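Local coordinates for protein halogenase PltM (Pseudomonas fluorescens, PDB 6BZN) that halogenates phenolic compounds as a flavoprotein, with unusual breadth in the substrates and halides it accepts, at residues 109-114 / 242-247; 26-31 / 188-193; 211-216 / 399-404. All coordinates share one frame; numbering follows the deposited sequence.

In the fold
The three contacts sample the enzyme's two main sheets, one parallel and one mixed. Contact 2 pairs the middle strand of the parallel, Rossmann-type sheet with its neighbour. Contacts 1 and 3 both reach the mixed sheet: their centres are 22 Å apart and their nearest atoms about 7 Å, without touching. Contact 2 stands apart, its centre 36 Å from that of contact 1, on the opposite side of the chain's centre, and 29 Å from that of contact 3. No FAD is bound in this model, yet contact 2 comes closest to its site, with G30 about 4 Å from the side chain of D53; contacts 1 and 3 each stand about 9 Å from an FAD-binding residue, G109 from A65 and V400 from S351.

Contact 1. Residues 109-114 / 242-247; sequences GFSFAW and IELFKS
S111 and S247 meet hydroxyl to hydroxyl, and this pair illustrates how a short chain of two hydrogen bonds can fasten an irregular segment to the side of a β-strand. S111 OG donates to S247 OG at 2.7 Å, and S247 OG in turn donates to the carbonyl O of L244 across a short 2.5 Å. The second bond turns back within 242-247: the donor comes in well bent from the C=O direction, at 119°, and tilted 17° from the carbonyl plane. With its OG tucked between backbone N and carbonyl carbon (chi1 80°), S247 can face the L244 carbonyl and S111 at once, so one oxygen serves both the turn within 242-247 and its link to the strand.

Van der Waals contacts flank these bonds. The CD1 methyl of L244 lies against the side of S111, 4.0 Å from CB, while S247 CB rests on the carbonyl O of G109 at 3.3 Å. At G109 the packing is close: I242 CD1 sits 3.9 Å from the backbone N, which is buried without a hydrogen-bond partner, and a side chain at this glycine would press tightly on that methyl.

In the wider fold, the loop runs directly into strand 248-253, and strand 109-114 lies between 248-253, parallel to it, and 126-131, antiparallel. E229 of helix 228-231 accepts from the backbone N atoms of L244 and F245. Pointing away from the loop, F112 stacks on the ring of H250 in strand 248-253 and F110 meets it edge-to-face.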
loop_
_atom_site.group_PDB
_atom_site.type_symbol
_atom_site.label_atom_id
_atom_site.label_comp_id
_atom_site.label_asym_id
_atom_site.label_seq_id
_atom_site.Cartn_x
_atom_site.Cartn_y
_atom_site.Cartn_z
ATOM N N GLY A 109 -0.790 1.881 -14.982
ATOM C CA GLY A 109 -1.953 1.209 -14.431
ATOM C C GLY A 109 -1.591 -0.113 -13.779
ATOM O O GLY A 109 -0.421 -0.493 -13.728
ATOM N N PHE A 110 -2.610 -0.777 -13.252
ATOM C CA PHE A 110 -2.509 -2.156 -12.762
ATOM C C PHE A 110 -2.982 -3.068 -13.888
ATOM O O PHE A 110 -4.008 -2.796 -14.504
ATOM C CB PHE A 110 -3.405 -2.387 -11.534
ATOM C CG PHE A 110 -2.859 -1.862 -10.201
ATOM C CD1 PHE A 110 -1.558 -1.377 -10.043
ATOM C CD2 PHE A 110 -3.662 -1.929 -9.067
ATOM C CE1 PHE A 110 -1.098 -0.947 -8.793
ATOM C CE2 PHE A 110 -3.209 -1.478 -7.821
ATOM C CZ PHE A 110 -1.923 -0.996 -7.683
ATOM N N SER A 111 -2.245 -4.138 -14.165
ATOM C CA SER A 111 -2.674 -5.135 -15.131
ATOM C C SER A 111 -2.721 -6.501 -14.456
ATOM O O SER A 111 -1.951 -6.784 -13.522
ATOM C CB SER A 111 -1.750 -5.168 -16.345
ATOM O OG SER A 111 -0.432 -5.508 -15.973
ATOM N N PHE A 112 -3.642 -7.332 -14.933
ATOM C CA PHE A 112 -3.890 -8.645 -14.357
ATOM C C PHE A 112 -3.974 -9.657 -15.479
ATOM O O PHE A 112 -4.764 -9.462 -16.393
ATOM C CB PHE A 112 -5.195 -8.645 -13.551
ATOM C CG PHE A 112 -5.213 -7.633 -12.436
ATOM C CD1 PHE A 112 -5.588 -6.319 -12.678
ATOM C CD2 PHE A 112 -4.806 -7.980 -11.157
ATOM C CE1 PHE A 112 -5.580 -5.381 -11.659
ATOM C CE2 PHE A 112 -4.789 -7.044 -10.135
ATOM C CZ PHE A 112 -5.187 -5.747 -10.378
ATOM N N ALA A 113 -3.156 -10.711 -15.426
ATOM C CA ALA A 113 -3.197 -11.802 -16.393
ATOM C C ALA A 113 -3.441 -13.092 -15.637
ATOM O O ALA A 113 -2.737 -13.388 -14.662
ATOM C CB ALA A 113 -1.889 -11.880 -17.155
ATOM N N TRP A 114 -4.456 -13.847 -16.063
ATOM C CA TRP A 114 -4.921 -15.030 -15.337
ATOM C C TRP A 114 -4.364 -16.299 -15.979
ATOM O O TRP A 114 -4.165 -16.365 -17.209
ATOM C CB TRP A 114 -6.456 -15.053 -15.303
ATOM C CG TRP A 114 -7.073 -16.216 -14.574
ATOM C CD1 TRP A 114 -7.368 -16.301 -13.238
ATOM C CD2 TRP A 114 -7.468 -17.457 -15.146
ATOM N NE1 TRP A 114 -7.921 -17.519 -12.948
ATOM C CE2 TRP A 114 -8.007 -18.247 -14.102
ATOM C CE3 TRP A 114 -7.439 -17.977 -16.446
ATOM C CZ2 TRP A 114 -8.507 -19.532 -14.319
ATOM C CZ3 TRP A 114 -7.937 -19.263 -16.664
ATOM C CH2 TRP A 114 -8.459 -20.026 -15.604
ATOM N N ILE A 242 -2.142 0.117 -22.774
ATOM C CA ILE A 242 -0.837 0.391 -22.165
ATOM C C ILE A 242 0.033 -0.848 -22.252
ATOM O O ILE A 242 -0.478 -1.969 -22.211
ATOM C CB ILE A 242 -0.966 0.831 -20.684
ATOM C CG1 ILE A 242 -1.698 -0.230 -19.840
ATOM C CG2 ILE A 242 -1.683 2.167 -20.610
ATOM C CD1 ILE A 242 -1.688 0.041 -18.347
ATOM N N GLU A 243 1.346 -0.647 -22.382
ATOM C CA GLU A 243 2.291 -1.750 -22.275
ATOM C C GLU A 243 2.202 -2.311 -20.863
ATOM O O GLU A 243 2.282 -1.546 -19.887
ATOM C CB GLU A 243 3.733 -1.296 -22.490
ATOM C CG GLU A 243 4.089 -0.789 -23.871
ATOM C CD GLU A 243 5.450 -0.113 -23.894
ATOM O OE1 GLU A 243 6.410 -0.630 -23.275
ATOM O OE2 GLU A 243 5.563 0.953 -24.516
ATOM N N LEU A 244 2.065 -3.624 -20.743
ATOM C CA LEU A 244 2.037 -4.247 -19.420
ATOM C C LEU A 244 3.400 -4.095 -18.727
ATOM O O LEU A 244 3.460 -4.043 -17.499
ATOM C CB LEU A 244 1.614 -5.705 -19.466
ATOM C CG LEU A 244 0.323 -6.172 -20.155
ATOM C CD1 LEU A 244 -0.311 -7.310 -19.365
ATOM C CD2 LEU A 244 -0.690 -5.082 -20.404
ATOM N N PHE A 245 4.465 -3.986 -19.527
ATOM C CA PHE A 245 5.803 -3.626 -19.050
ATOM C C PHE A 245 5.806 -2.320 -18.247
ATOM O O PHE A 245 6.524 -2.201 -17.254
ATOM C CB PHE A 245 6.757 -3.504 -20.254
ATOM C CG PHE A 245 8.201 -3.257 -19.900
ATOM C CD1 PHE A 245 8.861 -4.048 -18.955
ATOM C CD2 PHE A 245 8.931 -2.260 -20.561
ATOM C CE1 PHE A 245 10.203 -3.825 -18.646
ATOM C CE2 PHE A 245 10.282 -2.040 -20.258
ATOM C CZ PHE A 245 10.913 -2.837 -19.309
ATOM N N LYS A 246 4.995 -1.360 -18.691
ATOM C CA LYS A 246 4.803 -0.078 -18.029
ATOM C C LYS A 246 3.563 -0.101 -17.130
ATOM O O LYS A 246 2.766 0.833 -17.121
ATOM C CB LYS A 246 4.691 1.050 -19.076
ATOM C CG LYS A 246 5.914 1.216 -19.968
ATOM C CD LYS A 246 5.772 2.463 -20.831
ATOM C CE LYS A 246 6.914 2.633 -21.835
ATOM N NZ LYS A 246 8.193 3.036 -21.190
ATOM N N SER A 247 3.432 -1.167 -16.349
ATOM C CA SER A 247 2.336 -1.343 -15.417
ATOM C C SER A 247 2.803 -2.195 -14.246
ATOM O O SER A 247 3.828 -2.877 -14.326
ATOM C CB SER A 247 1.163 -2.042 -16.111
ATOM O OG SER A 247 1.358 -3.447 -16.186
#

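Contact 2. Residues 26-31 / 188-193; sequences VIIIGS and FIIDAA
I27 and I29 reach across to F188 and I190 as neighbouring strands of a Rossmann-type parallel sheet, the framework on which many flavoproteins carry their dinucleotide. The short strand axes run at 18° to each other, 4.7 Å apart at their closest. Three nearly straight bonds join them: I27 N to F188 O, I190 N to I27 O and I29 N to I190 O, the last at 2.9 Å.

The dense part of the contact is the face bearing I27, I29 and I189. I189 sends CG1 opposite its backbone N (chi1 -173°), which carries CD1 over the neighbouring strand to within 3.6 Å of I29 CD1 and 3.9 Å of I27 CG2. With an alanine here, those two partners would probably face a gap beneath L199 of helix 198-203, and I29 CD1 would be less firmly held. On the other face V26 CG1 meets I190 CD1 at 3.7 Å, beside V368 and L364 of helix 352-374.

Past D191, which pairs with I29, the chain leaves regular pairing at the partly exposed A192 and A193. A192 CB still touches I28 CG2 at 3.8 Å, and A192 N reaches I29 O only with a bent bond, 135° at the hydrogen. G30 has backbone angles that call for glycine; a side chain on it would collide with A192 O. It fits the first glycine of a GxGxxG pattern, consistent with the FAD contacts made by I33 and A34 just beyond. D191 secures the departing chain: OD2 bonds to S197 OG, while OD1 closes an Asx turn by accepting from A193 N at 2.9 Å.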
loop_
_atom_site.group_PDB
_atom_site.type_symbol
_atom_site.label_atom_id
_atom_site.label_comp_id
_atom_site.label_asym_id
_atom_site.label_seq_id
_atom_site.Cartn_x
_atom_site.Cartn_y
_atom_site.Cartn_z
ATOM N N VAL A 26 8.423 14.662 20.321
ATOM C CA VAL A 26 8.022 13.369 19.776
ATOM C C VAL A 26 9.237 12.493 19.448
ATOM O O VAL A 26 10.217 12.963 18.864
ATOM C CB VAL A 26 7.162 13.539 18.501
ATOM C CG1 VAL A 26 6.635 12.195 18.009
ATOM C CG2 VAL A 26 6.004 14.489 18.751
ATOM N N ILE A 27 9.156 11.224 19.832
ATOM C CA ILE A 27 10.068 10.189 19.365
ATOM C C ILE A 27 9.331 9.362 18.315
ATOM O O ILE A 27 8.149 9.005 18.488
ATOM C CB ILE A 27 10.585 9.317 20.524
ATOM C CG1 ILE A 27 11.570 10.134 21.363
ATOM C CG2 ILE A 27 11.291 8.067 20.016
ATOM C CD1 ILE A 27 11.815 9.591 22.754
ATOM N N ILE A 28 10.022 9.081 17.214
ATOM C CA ILE A 28 9.488 8.277 16.122
ATOM C C ILE A 28 10.386 7.055 15.964
ATOM O O ILE A 28 11.586 7.207 15.778
ATOM C CB ILE A 28 9.456 9.061 14.801
ATOM C CG1 ILE A 28 8.528 10.273 14.933
ATOM C CG2 ILE A 28 8.940 8.187 13.657
ATOM C CD1 ILE A 28 8.597 11.232 13.773
ATOM N N ILE A 29 9.809 5.861 16.063
ATOM C CA ILE A 29 10.538 4.622 15.819
ATOM C C ILE A 29 10.376 4.265 14.339
ATOM O O ILE A 29 9.255 4.083 13.870
ATOM C CB ILE A 29 10.035 3.454 16.687
ATOM C CG1 ILE A 29 10.048 3.820 18.180
ATOM C CG2 ILE A 29 10.924 2.228 16.494
ATOM C CD1 ILE A 29 9.103 2.952 18.976
ATOM N N GLY A 30 11.497 4.154 13.622
ATOM C CA GLY A 30 11.521 3.810 12.198
ATOM C C GLY A 30 11.868 5.008 11.324
ATOM O O GLY A 30 11.243 6.066 11.426
ATOM N N SER A 31 12.865 4.855 10.460
ATOM C CA SER A 31 13.333 5.949 9.632
ATOM C C SER A 31 13.047 5.674 8.154
ATOM O O SER A 31 13.684 6.291 7.294
ATOM C CB SER A 31 14.836 6.162 9.841
ATOM O OG SER A 31 15.580 5.038 9.370
ATOM N N PHE A 188 5.493 12.104 23.546
ATOM C CA PHE A 188 4.690 11.200 22.708
ATOM C C PHE A 188 5.612 10.335 21.852
ATOM O O PHE A 188 6.692 10.790 21.441
ATOM C CB PHE A 188 3.810 12.040 21.794
ATOM C CG PHE A 188 2.633 11.313 21.189
ATOM C CD1 PHE A 188 1.542 10.963 21.965
ATOM C CD2 PHE A 188 2.584 11.057 19.822
ATOM C CE1 PHE A 188 0.431 10.338 21.409
ATOM C CE2 PHE A 188 1.474 10.450 19.250
ATOM C CZ PHE A 188 0.397 10.083 20.042
ATOM N N ILE A 189 5.188 9.105 21.589
ATOM C CA ILE A 189 5.976 8.185 20.752
ATOM C C ILE A 189 5.114 7.657 19.599
ATOM O O ILE A 189 3.980 7.241 19.801
ATOM C CB ILE A 189 6.656 7.062 21.580
ATOM C CG1 ILE A 189 7.592 6.229 20.702
ATOM C CG2 ILE A 189 5.667 6.144 22.296
ATOM C CD1 ILE A 189 8.680 5.518 21.498
ATOM N N ILE A 190 5.655 7.730 18.388
ATOM C CA ILE A 190 4.990 7.218 17.188
ATOM C C ILE A 190 5.767 6.010 16.693
ATOM O O ILE A 190 6.963 6.107 16.435
ATOM C CB ILE A 190 4.912 8.288 16.090
ATOM C CG1 ILE A 190 4.060 9.447 16.593
ATOM C CG2 ILE A 190 4.310 7.723 14.799
ATOM C CD1 ILE A 190 4.131 10.685 15.731
ATOM N N ASP A 191 5.089 4.874 16.571
ATOM C CA ASP A 191 5.700 3.683 16.021
ATOM C C ASP A 191 5.488 3.654 14.510
ATOM O O ASP A 191 4.393 3.313 14.026
ATOM C CB ASP A 191 5.137 2.409 16.643
ATOM C CG ASP A 191 5.998 1.185 16.353
ATOM O OD1 ASP A 191 6.715 1.150 15.321
ATOM O OD2 ASP A 191 5.972 0.252 17.191
ATOM N N ALA A 192 6.553 3.968 13.785
ATOM C CA ALA A 192 6.556 3.991 12.327
ATOM C C ALA A 192 7.322 2.793 11.773
ATOM O O ALA A 192 7.737 2.801 10.617
ATOM C CB ALA A 192 7.179 5.298 11.839
ATOM N N ALA A 193 7.504 1.760 12.586
ATOM C CA ALA A 193 8.166 0.534 12.143
ATOM C C ALA A 193 7.134 -0.394 11.462
ATOM O O ALA A 193 5.993 -0.031 11.270
ATOM C CB ALA A 193 8.825 -0.146 13.328
#

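Contact 3. Residues 211-216 / 399-404; sequences LATDTC and LVSCSY
T213 and S401 bring their CA atoms to 5.0 Å, the nearest backbone approach between 211-216, a loop that becomes a weakly bonded strand near 215, and helix 399-404. Here the loop entering strand 215-223 of the mixed sheet packs on the side of helix 383-406. No hydrogen bond joins the two segments; A212, T213 and T215 meet S401, V400 and Y404, with T213 reaching both V400 and S401.

Near the start of the segment, A212 CB lies 3.5 Å from S401 OG, and T213 crosses V400 at about a right angle, CG2 to CG1 at 3.8 Å. T213 OG1 touches S401 CB but bonds instead to D397, one turn earlier in the same helix; the other carboxylate oxygen of D397 takes A212 N, and its carbonyl receives S401 OG. The helix thus holds the loop by a residue just outside the contact.

Farther on, T215 meets the ring of Y404 in a CH-pi contact. Its CG2 stands beside the backbone N and opposite the carbonyl carbon (OG1 chi1 58°), which sets the methyl over the ring face, 3.9 Å from the centroid and 29° off the normal. V400 O lies at the edge of that ring, in its plane. The methyl leans toward the phenol end, 3.5 Å from CZ, and there T215 OG1 and Y404 OH both bond to D347 OD2.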
loop_
_atom_site.group_PDB
_atom_site.type_symbol
_atom_site.label_atom_id
_atom_site.label_comp_id
_atom_site.label_asym_id
_atom_site.label_seq_id
_atom_site.Cartn_x
_atom_site.Cartn_y
_atom_site.Cartn_z
ATOM N N LEU A 211 -9.096 -12.497 10.934
ATOM C CA LEU A 211 -8.645 -12.120 9.586
ATOM C C LEU A 211 -9.079 -13.155 8.567
ATOM O O LEU A 211 -8.866 -14.360 8.768
ATOM C CB LEU A 211 -7.121 -11.945 9.519
ATOM C CG LEU A 211 -6.610 -10.707 10.242
ATOM C CD1 LEU A 211 -5.096 -10.703 10.270
ATOM C CD2 LEU A 211 -7.139 -9.422 9.604
ATOM N N ALA A 212 -9.684 -12.679 7.481
ATOM C CA ALA A 212 -10.059 -13.527 6.346
ATOM C C ALA A 212 -8.885 -13.898 5.442
ATOM O O ALA A 212 -8.949 -14.912 4.762
ATOM C CB ALA A 212 -11.159 -12.866 5.517
ATOM N N THR A 213 -7.835 -13.068 5.413
ATOM C CA THR A 213 -6.688 -13.298 4.560
ATOM C C THR A 213 -5.580 -13.998 5.357
ATOM O O THR A 213 -5.190 -13.525 6.427
ATOM C CB THR A 213 -6.161 -11.970 3.988
ATOM O OG1 THR A 213 -7.250 -11.226 3.424
ATOM C CG2 THR A 213 -5.142 -12.212 2.913
ATOM N N ASP A 214 -5.083 -15.104 4.807
ATOM C CA ASP A 214 -3.992 -15.894 5.377
ATOM C C ASP A 214 -3.044 -16.217 4.230
ATOM O O ASP A 214 -3.260 -17.178 3.483
ATOM C CB ASP A 214 -4.580 -17.152 6.022
ATOM C CG ASP A 214 -3.546 -18.021 6.740
ATOM O OD1 ASP A 214 -2.327 -17.746 6.728
ATOM O OD2 ASP A 214 -4.000 -19.023 7.341
ATOM N N THR A 215 -2.009 -15.388 4.074
ATOM C CA THR A 215 -1.119 -15.470 2.947
ATOM C C THR A 215 0.327 -15.352 3.351
ATOM O O THR A 215 0.644 -14.787 4.401
ATOM C CB THR A 215 -1.391 -14.374 1.881
ATOM O OG1 THR A 215 -1.285 -13.072 2.460
ATOM C CG2 THR A 215 -2.769 -14.547 1.240
ATOM N N CYS A 216 1.183 -15.895 2.488
ATOM C CA CYS A 216 2.632 -15.819 2.616
ATOM C C CYS A 216 3.168 -15.059 1.408
ATOM O O CYS A 216 2.434 -14.825 0.434
ATOM C CB CYS A 216 3.261 -17.217 2.696
ATOM S SG CYS A 216 2.999 -18.257 1.246
ATOM N N LEU A 399 -11.391 -6.709 0.924
ATOM C CA LEU A 399 -10.983 -6.536 -0.469
ATOM C C LEU A 399 -10.075 -7.665 -0.947
ATOM O O LEU A 399 -10.319 -8.261 -2.006
ATOM C CB LEU A 399 -10.293 -5.190 -0.670
ATOM C CG LEU A 399 -9.607 -4.944 -2.018
ATOM C CD1 LEU A 399 -10.635 -4.873 -3.143
ATOM C CD2 LEU A 399 -8.755 -3.693 -1.974
ATOM N N VAL A 400 -9.059 -7.975 -0.153
ATOM C CA VAL A 400 -8.024 -8.894 -0.570
ATOM C C VAL A 400 -8.520 -10.335 -0.482
ATOM O O VAL A 400 -8.324 -11.095 -1.418
ATOM C CB VAL A 400 -6.709 -8.691 0.222
ATOM C CG1 VAL A 400 -5.746 -9.845 -0.010
ATOM C CG2 VAL A 400 -6.060 -7.378 -0.182
ATOM N N SER A 401 -9.159 -10.710 0.620
ATOM C CA SER A 401 -9.675 -12.072 0.754
ATOM C C SER A 401 -10.656 -12.397 -0.376
ATOM O O SER A 401 -10.570 -13.456 -1.000
ATOM C CB SER A 401 -10.318 -12.311 2.124
ATOM O OG SER A 401 -11.429 -11.457 2.352
ATOM N N CYS A 402 -11.572 -11.479 -0.666
ATOM C CA CYS A 402 -12.521 -11.697 -1.774
ATOM C C CYS A 402 -11.808 -11.759 -3.137
ATOM O O CYS A 402 -12.220 -12.522 -4.010
ATOM C CB CYS A 402 -13.622 -10.639 -1.757
ATOM S SG CYS A 402 -14.688 -10.777 -0.295
ATOM N N SER A 403 -10.734 -10.986 -3.310
ATOM C CA SER A 403 -9.946 -11.037 -4.530
ATOM C C SER A 403 -9.271 -12.394 -4.730
ATOM O O SER A 403 -9.291 -12.938 -5.826
ATOM C CB SER A 403 -8.886 -9.937 -4.538
ATOM O OG SER A 403 -9.486 -8.661 -4.551
ATOM N N TYR A 404 -8.660 -12.925 -3.674
ATOM C CA TYR A 404 -8.020 -14.238 -3.767
ATOM C C TYR A 404 -9.036 -15.337 -4.177
ATOM O O TYR A 404 -8.676 -16.273 -4.867
ATOM C CB TYR A 404 -7.328 -14.616 -2.459
ATOM C CG TYR A 404 -5.876 -14.180 -2.322
ATOM C CD1 TYR A 404 -5.540 -12.901 -1.899
ATOM C CD2 TYR A 404 -4.829 -15.068 -2.583
ATOM C CE1 TYR A 404 -4.210 -12.523 -1.737
ATOM C CE2 TYR A 404 -3.504 -14.689 -2.423
ATOM C CZ TYR A 404 -3.194 -13.414 -1.993
ATOM O OH TYR A 404 -1.862 -13.043 -1.817
#